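Local coordinates for protein SxtG (Microseira wollei, PDB 6U1R) that acts in saxitoxin biosynthesis as an amidinotransferase, probably passing an amidino group from a donor amino acid to an acceptor amine through a covalent enzyme intermediate, at residues V138-G143 against P212-A217; A216-R221 against A262-T267; D225-K230 against R251-E256; P281-V286 against L314-A319; G320-M325 against L363-C368. One frame throughout, in Å; residues are numbered along the deposited sequence. Where two conformers were deposited one is given.

Contact 1 (V138-G143 against P212-A217); sequences VFLVIG and PTFDAA
Leu140, in strand 139-142, runs past Ala216 with their CA atoms 5.3 Å apart, and no hydrogen bond links the two backbones. Ala216 CB is directed at the strand and comes within 3.1 Å of Phe139 O, a tight fit of methyl against carbonyl.

Leu140 also packs on the same alanine. With CG beside its own backbone N and anti to the carbonyl carbon (chi1 -73°), Leu140 sets this branch point 3.6 Å from Ala216 CB, and the two methyls part from there. Leu140 CD2 lies 3.6 Å from Ala216 O, whereas Leu140 CD1 leads on to Phe214, meeting CE1 of that ring at 3.9 Å. Only the CE1 corner of the Phe214 ring comes this close to the leucine.

In the α/β-propeller fold of the amidinotransferases, small mixed sheets are arranged around the catalytic centre. Strand 139-142 is an outermost strand of one such sheet, and residues 212-217 form the loop leading into strand 219-222 of another. The contact therefore bridges two sheets in the buried interior. Helix 236-245 adds to the apolar cluster, Leu242 touching Leu140 and Trp241 touching Phe214.

Between Phe214 and Ala216 stands Asp215, a predicted active-site residue. Its backbone N donates to Thr234 OG1, and Thr213, two residues earlier, is hydrogen-bonded through its OG1 to Val233 O.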
# COMPACT_ATOMS: atom_id res chain seq x y z
N VAL A 138 -12.31 3.56 2.84
CA VAL A 138 -11.26 2.70 2.31
C VAL A 138 -10.22 3.50 1.54
O VAL A 138 -9.06 3.10 1.45
CB VAL A 138 -11.90 1.61 1.41
CG1 VAL A 138 -10.83 0.71 0.78
CG2 VAL A 138 -12.90 0.80 2.23
N PHE A 139 -10.64 4.64 0.98
CA PHE A 139 -9.82 5.44 0.08
C PHE A 139 -9.95 6.92 0.41
O PHE A 139 -11.04 7.39 0.73
CB PHE A 139 -10.23 5.31 -1.40
CG PHE A 139 -10.40 3.90 -1.89
CD1 PHE A 139 -9.31 3.17 -2.30
CD2 PHE A 139 -11.66 3.32 -1.95
CE1 PHE A 139 -9.46 1.88 -2.79
CE2 PHE A 139 -11.81 2.01 -2.42
CZ PHE A 139 -10.70 1.30 -2.83
N LEU A 140 -8.86 7.65 0.25
CA LEU A 140 -8.85 9.10 0.22
C LEU A 140 -8.65 9.57 -1.21
O LEU A 140 -7.81 9.01 -1.93
CB LEU A 140 -7.71 9.68 1.05
CG LEU A 140 -7.75 9.66 2.55
CD1 LEU A 140 -6.31 9.99 3.04
CD2 LEU A 140 -8.76 10.69 3.03
N VAL A 141 -9.39 10.59 -1.61
CA VAL A 141 -9.15 11.26 -2.89
C VAL A 141 -8.52 12.61 -2.57
O VAL A 141 -9.17 13.46 -1.94
CB VAL A 141 -10.43 11.45 -3.71
CG1 VAL A 141 -10.07 12.07 -5.06
CG2 VAL A 141 -11.14 10.14 -3.91
N ILE A 142 -7.28 12.80 -3.01
CA ILE A 142 -6.52 14.03 -2.77
C ILE A 142 -6.13 14.57 -4.14
O ILE A 142 -5.13 14.13 -4.73
CB ILE A 142 -5.28 13.81 -1.90
CG1 ILE A 142 -5.62 13.12 -0.57
CG2 ILE A 142 -4.58 15.17 -1.63
CD1 ILE A 142 -6.62 13.88 0.30
N GLY A 143 -6.91 15.50 -4.67
CA GLY A 143 -6.59 16.04 -5.98
C GLY A 143 -6.78 14.98 -7.06
O GLY A 143 -7.89 14.48 -7.23
N PRO A 212 1.55 2.09 11.46
CA PRO A 212 0.62 3.10 10.93
C PRO A 212 -0.71 2.49 10.50
O PRO A 212 -0.72 1.60 9.64
CB PRO A 212 1.37 3.68 9.73
CG PRO A 212 2.79 3.30 9.89
CD PRO A 212 2.83 2.06 10.73
N THR A 213 -1.82 3.00 11.04
CA THR A 213 -3.16 2.65 10.57
C THR A 213 -4.04 3.89 10.54
O THR A 213 -3.94 4.77 11.41
CB THR A 213 -3.87 1.55 11.43
OG1 THR A 213 -4.00 1.96 12.80
CG2 THR A 213 -3.12 0.24 11.36
N PHE A 214 -4.87 3.97 9.51
CA PHE A 214 -5.95 4.95 9.50
C PHE A 214 -7.04 4.50 8.54
O PHE A 214 -6.79 3.75 7.58
CB PHE A 214 -5.46 6.37 9.14
CG PHE A 214 -4.98 6.54 7.71
CD1 PHE A 214 -5.88 6.80 6.69
CD2 PHE A 214 -3.62 6.49 7.41
CE1 PHE A 214 -5.45 6.99 5.40
CE2 PHE A 214 -3.18 6.68 6.10
CZ PHE A 214 -4.08 6.93 5.10
N ASP A 215 -8.26 4.95 8.83
CA ASP A 215 -9.38 4.89 7.90
C ASP A 215 -9.52 6.26 7.23
O ASP A 215 -9.39 7.30 7.89
CB ASP A 215 -10.70 4.57 8.61
CG ASP A 215 -10.86 3.10 8.95
OD1 ASP A 215 -9.86 2.36 8.97
OD2 ASP A 215 -12.01 2.69 9.22
N ALA A 216 -9.82 6.25 5.94
CA ALA A 216 -9.89 7.52 5.22
C ALA A 216 -11.00 8.40 5.77
O ALA A 216 -10.90 9.63 5.74
CB ALA A 216 -10.09 7.25 3.73
N ALA A 217 -12.06 7.80 6.30
CA ALA A 217 -13.20 8.58 6.77
C ALA A 217 -12.97 9.21 8.13
O ALA A 217 -13.87 9.90 8.64
CB ALA A 217 -14.44 7.70 6.80

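Contact 2 (A216-R221 against A262-T267); sequences AADFVR and ALHIDT
Ala217 meets the 262-267 loop in two ways, through its carbonyl oxygen and through its methyl. Ala217 O accepts a nearly straight bond from Ile265 N (2.9 Å, 172° at the hydrogen), with the donor tilted slightly from the carbonyl plane. Ala217 CB sits over one face of the His264 imidazole, 4.0 Å from the ring centroid, in a CH-pi contact; Leu263 CD1 lies over the opposite face, so the ring is held between two apolar groups.

Beside this, Asp218 OD1 takes a weak, bent bond from His264 N (2.8 Å). Ile265 CG2 packs 3.5 Å from Asp218 C and 3.8 Å from Val220 CG1.

The short 3-10 turn 216-218 delivers these groups just before strand 219-222 begins, an outermost strand of its three-stranded sheet. His264 and Asp215 are predicted active-site residues, consistent with the Cys-His-Asp machinery of the amidinotransferase family, and His264 NE2 is hydrogen-bonded to Asp215 OD2.

Further out, Asp218 is itself fixed: Gln229 NE2 also donates to OD1, while OD2 is hydrogen-bonded to the hydroxyls of Thr234 and Ser231. Asp266 OD2 is hydrogen-bonded to His367 ND1.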
# COMPACT_ATOMS: atom_id res chain seq x y z
N ALA A 216 -9.82 6.25 5.94
CA ALA A 216 -9.89 7.52 5.22
C ALA A 216 -11.00 8.40 5.77
O ALA A 216 -10.90 9.63 5.74
CB ALA A 216 -10.09 7.25 3.73
N ALA A 217 -12.06 7.80 6.30
CA ALA A 217 -13.20 8.58 6.77
C ALA A 217 -12.97 9.21 8.13
O ALA A 217 -13.87 9.90 8.64
CB ALA A 217 -14.44 7.70 6.80
N ASP A 218 -11.79 9.03 8.74
CA ASP A 218 -11.40 9.86 9.88
C ASP A 218 -10.85 11.23 9.46
O ASP A 218 -10.37 11.98 10.33
CB ASP A 218 -10.37 9.14 10.76
CG ASP A 218 -11.02 8.25 11.81
OD1 ASP A 218 -12.03 8.68 12.41
OD2 ASP A 218 -10.53 7.11 12.02
N PHE A 219 -10.94 11.57 8.17
CA PHE A 219 -10.47 12.85 7.63
C PHE A 219 -11.53 13.49 6.74
O PHE A 219 -12.30 12.80 6.06
CB PHE A 219 -9.18 12.65 6.82
CG PHE A 219 -8.07 12.03 7.61
CD1 PHE A 219 -7.96 10.65 7.69
CD2 PHE A 219 -7.15 12.81 8.28
CE1 PHE A 219 -6.97 10.07 8.43
CE2 PHE A 219 -6.13 12.22 9.01
CZ PHE A 219 -6.05 10.85 9.09
N VAL A 220 -11.59 14.83 6.78
CA VAL A 220 -12.40 15.62 5.85
C VAL A 220 -11.51 16.68 5.22
O VAL A 220 -10.53 17.13 5.83
CB VAL A 220 -13.63 16.25 6.52
CG1 VAL A 220 -14.70 15.21 6.74
CG2 VAL A 220 -13.26 16.93 7.84
N ARG A 221 -11.84 17.08 3.99
CA ARG A 221 -10.92 17.81 3.11
C ARG A 221 -11.38 19.24 2.83
O ARG A 221 -12.50 19.45 2.34
CB ARG A 221 -10.78 17.06 1.78
CG ARG A 221 -10.07 15.67 1.92
CD ARG A 221 -10.28 14.75 0.73
NE ARG A 221 -11.71 14.63 0.49
CZ ARG A 221 -12.32 14.86 -0.66
NH1 ARG A 221 -11.64 15.11 -1.78
NH2 ARG A 221 -13.64 14.81 -0.69
N ALA A 262 -15.38 6.80 19.23
CA ALA A 262 -15.06 7.50 17.99
C ALA A 262 -14.52 6.55 16.94
O ALA A 262 -13.59 5.77 17.19
CB ALA A 262 -14.04 8.61 18.25
N LEU A 263 -15.10 6.64 15.73
CA LEU A 263 -14.67 5.86 14.58
C LEU A 263 -15.27 6.56 13.36
O LEU A 263 -16.48 6.48 13.13
CB LEU A 263 -15.14 4.41 14.71
CG LEU A 263 -14.85 3.35 13.64
CD1 LEU A 263 -13.73 3.66 12.71
CD2 LEU A 263 -14.53 2.03 14.36
N HIS A 264 -14.43 7.32 12.66
CA HIS A 264 -14.77 8.18 11.53
C HIS A 264 -15.25 9.54 12.01
O HIS A 264 -15.87 9.66 13.08
CB HIS A 264 -15.79 7.51 10.58
CG HIS A 264 -15.32 6.18 10.09
ND1 HIS A 264 -16.18 5.15 9.77
CD2 HIS A 264 -14.07 5.70 9.91
CE1 HIS A 264 -15.47 4.09 9.42
NE2 HIS A 264 -14.19 4.40 9.47
N ILE A 265 -14.90 10.58 11.25
CA ILE A 265 -15.12 11.97 11.66
C ILE A 265 -16.37 12.59 11.03
O ILE A 265 -16.75 13.72 11.40
CB ILE A 265 -13.85 12.80 11.33
CG1 ILE A 265 -13.71 14.04 12.25
CG2 ILE A 265 -13.78 13.18 9.83
CD1 ILE A 265 -12.35 14.77 12.09
N ASP A 266 -17.03 11.89 10.10
CA ASP A 266 -18.05 12.52 9.28
C ASP A 266 -19.46 12.45 9.90
O ASP A 266 -20.45 12.63 9.19
CB ASP A 266 -18.01 11.99 7.83
CG ASP A 266 -18.01 10.47 7.69
OD1 ASP A 266 -17.85 9.73 8.67
OD2 ASP A 266 -18.15 10.00 6.51
N THR A 267 -19.54 12.26 11.23
CA THR A 267 -20.68 12.73 12.02
C THR A 267 -20.23 13.71 13.10
O THR A 267 -21.02 14.03 14.00
CB THR A 267 -21.45 11.58 12.68
OG1 THR A 267 -20.62 10.85 13.58
CG2 THR A 267 -22.01 10.63 11.64

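Contact 3 (D225-K230 against R251-E256); sequences DIFGQK and RIHIIE
Asp225 reaches across to Arg251 and His253 on the neighbouring parallel strand. Its CB already lies 3.8 Å from His253 NE2, and the carboxylate beyond is shared between the two. Asp225 OD1 accepts from Arg251 NE at 2.9 Å on its syn side and from His253 NE2 at 2.8 Å on its anti side, the donors arriving from opposite faces of the carboxylate plane. Asp225 OD2 takes Arg251 NH2 at 3.1 Å, which completes a two-nitrogen, side-on salt bridge. A bend at chi3 (-73°) places Arg251 NE for this grip, and NH2 is also hydrogen-bonded to Ser381 OG.

Next along this face, Phe227 CD1 touches His253 CB at 3.7 Å; the two rings are inclined by 28° but slid so far apart that they barely overlap. On the other face Ile254 CD1 rests 3.8 Å from Gly228 C.

Four backbone bonds, beginning with Arg251 O to Ile226 N and ending with Gly228 O to Ile255 N, join the strands within a beta-alpha-beta unit whose connecting helix is 236-245. Past them, a water accepts from Lys230 N and donates to Ile255 O.

Three N-H donors converge on one buried carboxylate. They would be expected to stabilise its charged form, and the guanidinium, lying nearly in plane with the oxygens it meets, probably supplies much of the compensating charge.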
# COMPACT_ATOMS: atom_id res chain seq x y z
N ASP A 225 -5.90 22.38 3.54
CA ASP A 225 -6.05 22.04 4.95
C ASP A 225 -7.02 20.88 5.07
O ASP A 225 -8.13 20.93 4.53
CB ASP A 225 -6.52 23.25 5.75
CG ASP A 225 -5.52 24.37 5.70
OD1 ASP A 225 -4.51 24.26 6.42
OD2 ASP A 225 -5.73 25.33 4.92
N ILE A 226 -6.58 19.83 5.77
CA ILE A 226 -7.34 18.60 6.01
C ILE A 226 -7.48 18.42 7.52
O ILE A 226 -6.53 18.67 8.28
CB ILE A 226 -6.62 17.40 5.36
CG1 ILE A 226 -6.61 17.53 3.83
CG2 ILE A 226 -7.28 16.06 5.76
CD1 ILE A 226 -5.64 16.61 3.13
N PHE A 227 -8.66 18.03 7.97
CA PHE A 227 -8.92 17.83 9.39
C PHE A 227 -9.11 16.34 9.67
O PHE A 227 -9.85 15.67 8.94
CB PHE A 227 -10.15 18.62 9.83
CG PHE A 227 -9.95 20.10 9.68
CD1 PHE A 227 -9.39 20.83 10.71
CD2 PHE A 227 -10.25 20.73 8.50
CE1 PHE A 227 -9.17 22.18 10.57
CE2 PHE A 227 -10.02 22.10 8.36
CZ PHE A 227 -9.47 22.81 9.40
N GLY A 228 -8.45 15.84 10.72
CA GLY A 228 -8.59 14.45 11.10
C GLY A 228 -8.73 14.32 12.60
O GLY A 228 -8.67 15.30 13.34
N GLN A 229 -8.94 13.08 13.04
CA GLN A 229 -8.97 12.75 14.45
C GLN A 229 -8.31 11.39 14.66
O GLN A 229 -8.34 10.53 13.79
CB GLN A 229 -10.41 12.69 15.00
CG GLN A 229 -11.26 11.64 14.26
CD GLN A 229 -12.64 11.42 14.84
OE1 GLN A 229 -13.14 12.22 15.64
NE2 GLN A 229 -13.28 10.32 14.43
N LYS A 230 -7.73 11.20 15.85
CA LYS A 230 -7.47 9.86 16.36
C LYS A 230 -8.80 9.17 16.69
O LYS A 230 -9.79 9.82 17.00
CB LYS A 230 -6.58 9.93 17.60
CG LYS A 230 -5.15 10.44 17.33
CD LYS A 230 -4.28 10.45 18.60
CE LYS A 230 -3.72 9.06 18.87
NZ LYS A 230 -2.88 9.06 20.08
N ARG A 251 -1.64 20.50 4.72
CA ARG A 251 -1.47 20.57 6.16
C ARG A 251 -2.63 19.82 6.80
O ARG A 251 -3.79 20.10 6.49
CB ARG A 251 -1.46 22.02 6.64
CG ARG A 251 -0.43 22.90 5.95
CD ARG A 251 -0.70 24.39 6.22
NE ARG A 251 -1.87 24.91 5.48
CZ ARG A 251 -1.82 25.74 4.43
NH1 ARG A 251 -0.65 26.17 3.95
NH2 ARG A 251 -2.94 26.16 3.86
N ILE A 252 -2.31 18.89 7.71
CA ILE A 252 -3.32 18.12 8.42
C ILE A 252 -3.44 18.61 9.86
O ILE A 252 -2.44 18.65 10.59
CB ILE A 252 -2.99 16.62 8.40
CG1 ILE A 252 -2.76 16.17 6.96
CG2 ILE A 252 -4.11 15.83 9.11
CD1 ILE A 252 -2.65 14.67 6.79
N HIS A 253 -4.66 18.93 10.26
CA HIS A 253 -4.98 19.45 11.59
C HIS A 253 -5.78 18.39 12.33
O HIS A 253 -6.71 17.83 11.76
CB HIS A 253 -5.81 20.73 11.48
CG HIS A 253 -5.18 21.76 10.60
ND1 HIS A 253 -4.30 22.71 11.08
CD2 HIS A 253 -5.28 21.97 9.27
CE1 HIS A 253 -3.90 23.48 10.08
NE2 HIS A 253 -4.48 23.05 8.97
N ILE A 254 -5.42 18.12 13.58
CA ILE A 254 -6.04 17.04 14.33
C ILE A 254 -6.96 17.64 15.38
O ILE A 254 -6.51 18.46 16.20
CB ILE A 254 -4.97 16.13 14.97
CG1 ILE A 254 -4.11 15.49 13.87
CG2 ILE A 254 -5.60 15.06 15.86
CD1 ILE A 254 -4.93 14.68 12.80
N ILE A 255 -8.24 17.25 15.36
CA ILE A 255 -9.19 17.68 16.38
C ILE A 255 -9.26 16.62 17.47
O ILE A 255 -8.92 15.46 17.26
CB ILE A 255 -10.59 17.96 15.81
CG1 ILE A 255 -11.27 16.65 15.39
CG2 ILE A 255 -10.53 18.94 14.64
CD1 ILE A 255 -12.76 16.72 15.35
N GLU A 256 -9.77 17.03 18.63
CA GLU A 256 -10.06 16.12 19.74
C GLU A 256 -11.55 15.82 19.77
O GLU A 256 -12.36 16.74 19.90
CB GLU A 256 -9.62 16.74 21.07
CG GLU A 256 -8.15 17.18 21.08
CD GLU A 256 -7.17 16.02 21.03
OE1 GLU A 256 -7.47 14.97 21.64
OE2 GLU A 256 -6.11 16.16 20.38
O HOH W 1 -7.78 13.24 17.99

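Contact 4 (P281-V286 against L314-A319); sequences PEFVDV and LVSEWA
Ser316 OG, which lies 4.5 Å from Phe283 CZ, accepts a hydrogen bond from Trp318 N at 3.0 Å with an angle of 165° at the hydrogen. Acceptance from the backbone two residues on makes this an ST turn, and serine's OG, anti to its own backbone N (chi1 161°), is placed to close it. A backbone bond from Ala319 N to Ser316 O also spans the same bend.

The turn presents the Trp318 indole to three successive residues of the other loop. Phe283 is met first: the edge of the five-membered ring is directed toward the phenyl face in a T-shaped arrangement, centroids 5.0 Å apart and planes at 65°. The nearest atoms there are Trp318 CD1 and Phe283 CZ, 3.7 Å apart. Further along the indole, Glu282 CG lies 3.7 Å from Trp318 CZ2, the two side chains crossing at about a right angle. Glu282 was deposited in two conformers, so this contact and the hydrogen bond of its OE2 to Tyr303 OH, found in one of them, are provisional. At the far end of the benzene ring, Pro281 CG lies 3.8 Å from Trp318 CH2.

The contact thus links the loop after strand 276-279 with the one before strand 324-325, near the protein surface. Asn280 OD1 accepts from the backbone N of both Glu282 and Phe283 and probably helps to order their loop, while Tyr303 adds a further edge-to-face pairing to Trp318.

No hydrogen bond crosses between the segments: directional polar bonds shape each loop, and cohesion between the two rests on aromatic and aliphatic contact.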
# COMPACT_ATOMS: atom_id res chain seq x y z
N PRO A 281 -22.52 19.08 18.46
CA PRO A 281 -22.38 19.76 19.76
C PRO A 281 -22.01 18.84 20.91
O PRO A 281 -21.55 19.34 21.95
CB PRO A 281 -23.77 20.39 19.97
CG PRO A 281 -24.70 19.48 19.29
CD PRO A 281 -23.93 18.97 18.05
N GLU A 282 -22.22 17.54 20.79
CA GLU A 282 -21.85 16.61 21.84
C GLU A 282 -20.42 16.09 21.70
O GLU A 282 -19.76 15.80 22.71
CB GLU A 282 -22.84 15.43 21.85
CG GLU A 282 -24.22 15.81 22.38
CD GLU A 282 -24.21 16.11 23.87
OE1 GLU A 282 -23.56 15.35 24.61
OE2 GLU A 282 -24.83 17.10 24.30
N PHE A 283 -19.93 15.94 20.47
CA PHE A 283 -18.59 15.40 20.25
C PHE A 283 -17.49 16.46 20.18
O PHE A 283 -16.30 16.10 20.28
CB PHE A 283 -18.53 14.58 18.96
CG PHE A 283 -19.46 13.36 18.93
CD1 PHE A 283 -20.15 12.93 20.05
CD2 PHE A 283 -19.61 12.65 17.75
CE1 PHE A 283 -21.00 11.83 19.99
CE2 PHE A 283 -20.44 11.56 17.67
CZ PHE A 283 -21.13 11.14 18.80
N VAL A 284 -17.83 17.74 20.00
CA VAL A 284 -16.83 18.79 19.80
C VAL A 284 -17.01 19.87 20.86
O VAL A 284 -18.12 20.38 21.04
CB VAL A 284 -16.95 19.40 18.38
CG1 VAL A 284 -16.11 20.64 18.25
CG2 VAL A 284 -16.55 18.37 17.33
N ASP A 285 -15.92 20.22 21.54
CA ASP A 285 -15.85 21.46 22.31
C ASP A 285 -15.36 22.56 21.37
O ASP A 285 -14.18 22.57 21.00
CB ASP A 285 -14.92 21.31 23.52
CG ASP A 285 -14.84 22.57 24.38
OD1 ASP A 285 -15.28 23.65 23.93
OD2 ASP A 285 -14.32 22.49 25.51
N VAL A 286 -16.25 23.46 20.97
CA VAL A 286 -15.90 24.45 19.95
C VAL A 286 -14.77 25.35 20.41
O VAL A 286 -14.06 25.93 19.58
CB VAL A 286 -17.12 25.31 19.56
CG1 VAL A 286 -18.21 24.44 18.97
CG2 VAL A 286 -17.64 26.08 20.77
N LEU A 314 -26.84 -0.60 15.42
CA LEU A 314 -25.50 -0.02 15.54
C LEU A 314 -25.53 1.48 15.22
O LEU A 314 -24.51 2.06 14.83
CB LEU A 314 -24.51 -0.74 14.62
CG LEU A 314 -24.34 -2.27 14.64
CD1 LEU A 314 -25.08 -2.98 15.76
CD2 LEU A 314 -24.76 -2.86 13.31
N VAL A 315 -26.70 2.11 15.39
CA VAL A 315 -26.96 3.50 15.05
C VAL A 315 -26.33 4.43 16.08
O VAL A 315 -26.25 4.12 17.27
CB VAL A 315 -28.48 3.76 14.97
CG1 VAL A 315 -29.10 3.01 13.79
CG2 VAL A 315 -29.17 3.35 16.29
N SER A 316 -25.87 5.59 15.61
CA SER A 316 -25.68 6.77 16.44
C SER A 316 -26.76 7.77 16.07
O SER A 316 -27.16 7.86 14.90
CB SER A 316 -24.29 7.40 16.25
OG SER A 316 -24.26 8.76 16.70
N GLU A 317 -27.26 8.49 17.05
CA GLU A 317 -28.28 9.47 16.74
C GLU A 317 -27.71 10.62 15.93
O GLU A 317 -28.48 11.40 15.36
CB GLU A 317 -28.94 9.96 18.03
CG GLU A 317 -28.25 11.08 18.75
CD GLU A 317 -28.65 11.14 20.21
OE1 GLU A 317 -28.06 10.39 21.01
OE2 GLU A 317 -29.56 11.94 20.54
N TRP A 318 -26.39 10.74 15.82
CA TRP A 318 -25.79 11.85 15.09
C TRP A 318 -25.59 11.52 13.62
O TRP A 318 -24.89 12.26 12.92
CB TRP A 318 -24.48 12.27 15.76
CG TRP A 318 -24.80 12.87 17.10
CD1 TRP A 318 -24.59 12.30 18.32
CD2 TRP A 318 -25.46 14.13 17.34
NE1 TRP A 318 -25.05 13.13 19.31
CE2 TRP A 318 -25.60 14.25 18.74
CE3 TRP A 318 -25.94 15.16 16.52
CZ2 TRP A 318 -26.18 15.37 19.33
CZ3 TRP A 318 -26.52 16.28 17.12
CH2 TRP A 318 -26.65 16.36 18.51
N ALA A 319 -26.23 10.46 13.12
CA ALA A 319 -26.11 10.11 11.71
C ALA A 319 -26.57 11.23 10.78
O ALA A 319 -26.20 11.22 9.60
CB ALA A 319 -26.93 8.85 11.41

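Contact 5 (G320-M325 against L363-C368); sequences GLNVLM and LGSFHC
Asn322 lays its amide against the run from Ser365 to Cys368. Asn322 CG, anti to the backbone N (chi1 -160°), comes to 3.7 Å from His367 CB, and the amide plane stands almost perpendicular to the His367 imidazole, at 88°. Asn322 OD1 accepts a good bond from Cys368 N (3.1 Å, 167° at the hydrogen) and a weaker, bent one from Ser365 N. ND2 is turned to Asp266 O, to which it donates, so both ends of the amide are used.

The backbone of the asparagine adds to this hold. His367 N donates to Asn322 O at 3.2 Å, from well above the carbonyl plane. Asn322 is the centre of an inverse gamma turn, closed by a weak bond from Val323 N to Leu321 O, and the tight bend leaves side chain and carbonyl facing the same partner segment. Val323 O then lies 3.3 Å from His367 CB, and Leu324 CB packs on Phe366 CB at 4.0 Å, where strand 324-325 begins. Phe366 in turn stacks on Phe356.

Residues 366-368 have helical backbone angles without regular helix bonds, and Cys368 among them is the predicted nucleophile that forms the amidino-cysteine intermediate in this family. Besides its link to Asp266, His367 is hydrogen-bonded through NE2 to Glu33 OE1, and the two bonds probably fix the rotation of the ring. Asn322 probably acts from the second shell: its bonds to Cys368 N and Asp266 O would help to hold the backbone that carries the cysteine in place relative to a neighbouring loop.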
# COMPACT_ATOMS: atom_id res chain seq x y z
N GLY A 320 -27.36 12.19 11.28
CA GLY A 320 -27.87 13.26 10.44
C GLY A 320 -26.81 14.17 9.87
O GLY A 320 -27.06 14.84 8.86
N LEU A 321 -25.63 14.25 10.52
CA LEU A 321 -24.52 15.06 10.03
C LEU A 321 -23.82 14.46 8.81
O LEU A 321 -23.03 15.17 8.16
CB LEU A 321 -23.49 15.30 11.14
CG LEU A 321 -23.78 16.43 12.13
CD1 LEU A 321 -24.74 15.98 13.21
CD2 LEU A 321 -22.48 16.91 12.75
N ASN A 322 -24.07 13.19 8.47
CA ASN A 322 -23.35 12.51 7.40
C ASN A 322 -23.93 12.90 6.04
O ASN A 322 -24.24 12.03 5.22
CB ASN A 322 -23.42 11.00 7.63
CG ASN A 322 -22.35 10.22 6.90
OD1 ASN A 322 -22.66 9.32 6.09
ND2 ASN A 322 -21.09 10.49 7.23
N VAL A 323 -24.03 14.20 5.78
CA VAL A 323 -24.62 14.74 4.55
C VAL A 323 -23.62 14.69 3.39
O VAL A 323 -22.42 14.50 3.60
CB VAL A 323 -25.11 16.18 4.76
CG1 VAL A 323 -26.28 16.21 5.75
CG2 VAL A 323 -23.95 17.07 5.24
N LEU A 324 -24.13 14.87 2.17
CA LEU A 324 -23.31 14.89 0.96
C LEU A 324 -23.65 16.16 0.19
O LEU A 324 -24.82 16.39 -0.14
CB LEU A 324 -23.56 13.66 0.08
CG LEU A 324 -22.81 13.64 -1.27
CD1 LEU A 324 -21.32 13.52 -1.04
CD2 LEU A 324 -23.30 12.54 -2.22
N MET A 325 -22.63 16.97 -0.11
CA MET A 325 -22.78 18.19 -0.89
C MET A 325 -22.64 17.88 -2.37
O MET A 325 -21.64 17.29 -2.78
CB MET A 325 -21.73 19.23 -0.50
CG MET A 325 -21.67 19.62 0.99
SD MET A 325 -23.20 20.24 1.61
CE MET A 325 -23.43 21.71 0.61
N LEU A 363 -23.42 0.83 8.61
CA LEU A 363 -22.46 1.70 9.25
C LEU A 363 -22.14 2.96 8.45
O LEU A 363 -21.03 3.51 8.55
CB LEU A 363 -21.16 0.94 9.55
CG LEU A 363 -21.34 -0.35 10.36
CD1 LEU A 363 -20.00 -0.90 10.83
CD2 LEU A 363 -22.28 -0.14 11.54
N GLY A 364 -23.10 3.42 7.65
CA GLY A 364 -22.91 4.68 6.95
C GLY A 364 -24.22 5.35 6.56
O GLY A 364 -25.29 4.74 6.58
N SER A 365 -24.10 6.62 6.18
CA SER A 365 -25.17 7.30 5.45
C SER A 365 -24.54 7.89 4.19
O SER A 365 -23.59 7.31 3.66
CB SER A 365 -25.84 8.36 6.34
OG SER A 365 -27.00 8.89 5.71
N PHE A 366 -25.05 9.03 3.69
CA PHE A 366 -24.73 9.45 2.32
C PHE A 366 -23.23 9.70 2.11
O PHE A 366 -22.66 9.31 1.09
CB PHE A 366 -25.50 10.73 1.96
CG PHE A 366 -26.97 10.65 2.23
CD1 PHE A 366 -27.79 9.83 1.46
CD2 PHE A 366 -27.54 11.37 3.28
CE1 PHE A 366 -29.15 9.74 1.72
CE2 PHE A 366 -28.88 11.29 3.54
CZ PHE A 366 -29.69 10.48 2.77
N HIS A 367 -22.59 10.40 3.05
CA HIS A 367 -21.17 10.68 2.88
C HIS A 367 -20.35 9.39 2.96
O HIS A 367 -19.43 9.20 2.16
CB HIS A 367 -20.73 11.72 3.92
CG HIS A 367 -19.34 12.25 3.72
ND1 HIS A 367 -18.26 11.82 4.46
CD2 HIS A 367 -18.86 13.21 2.88
CE1 HIS A 367 -17.17 12.48 4.09
NE2 HIS A 367 -17.51 13.33 3.13
N CYS A 368 -20.68 8.49 3.89
CA CYS A 368 -19.98 7.21 4.00
C CYS A 368 -20.12 6.37 2.74
O CYS A 368 -19.21 5.63 2.37
CB CYS A 368 -20.52 6.40 5.18
SG CYS A 368 -20.19 7.14 6.76

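In the fold
Contacts 1, 2 and 5 converge on the predicted active site, each supplying one residue: Asp215, His264 and Cys368. Contacts 1 and 2 share Ala216 and Ala217 and are joined by Asp215 OD2 to His264 NE2 at 2.8 Å. Contact 2 reaches contact 5 through Asp266 OD2 to His367 ND1 at 2.7 Å, and the Cys368 side chain lies about 5 Å from that of His264. Contact 3 is nested in the chain within the loop closed by contact 2 and continues its sheet, their centres about 10 Å apart. Contact 4 lies further out than contacts 1, 2 and 5; Thr267 CB to Trp318 O at 3.5 Å links it to contact 2, and Leu314 CB to Leu363 CD2 at 3.8 Å to contact 5.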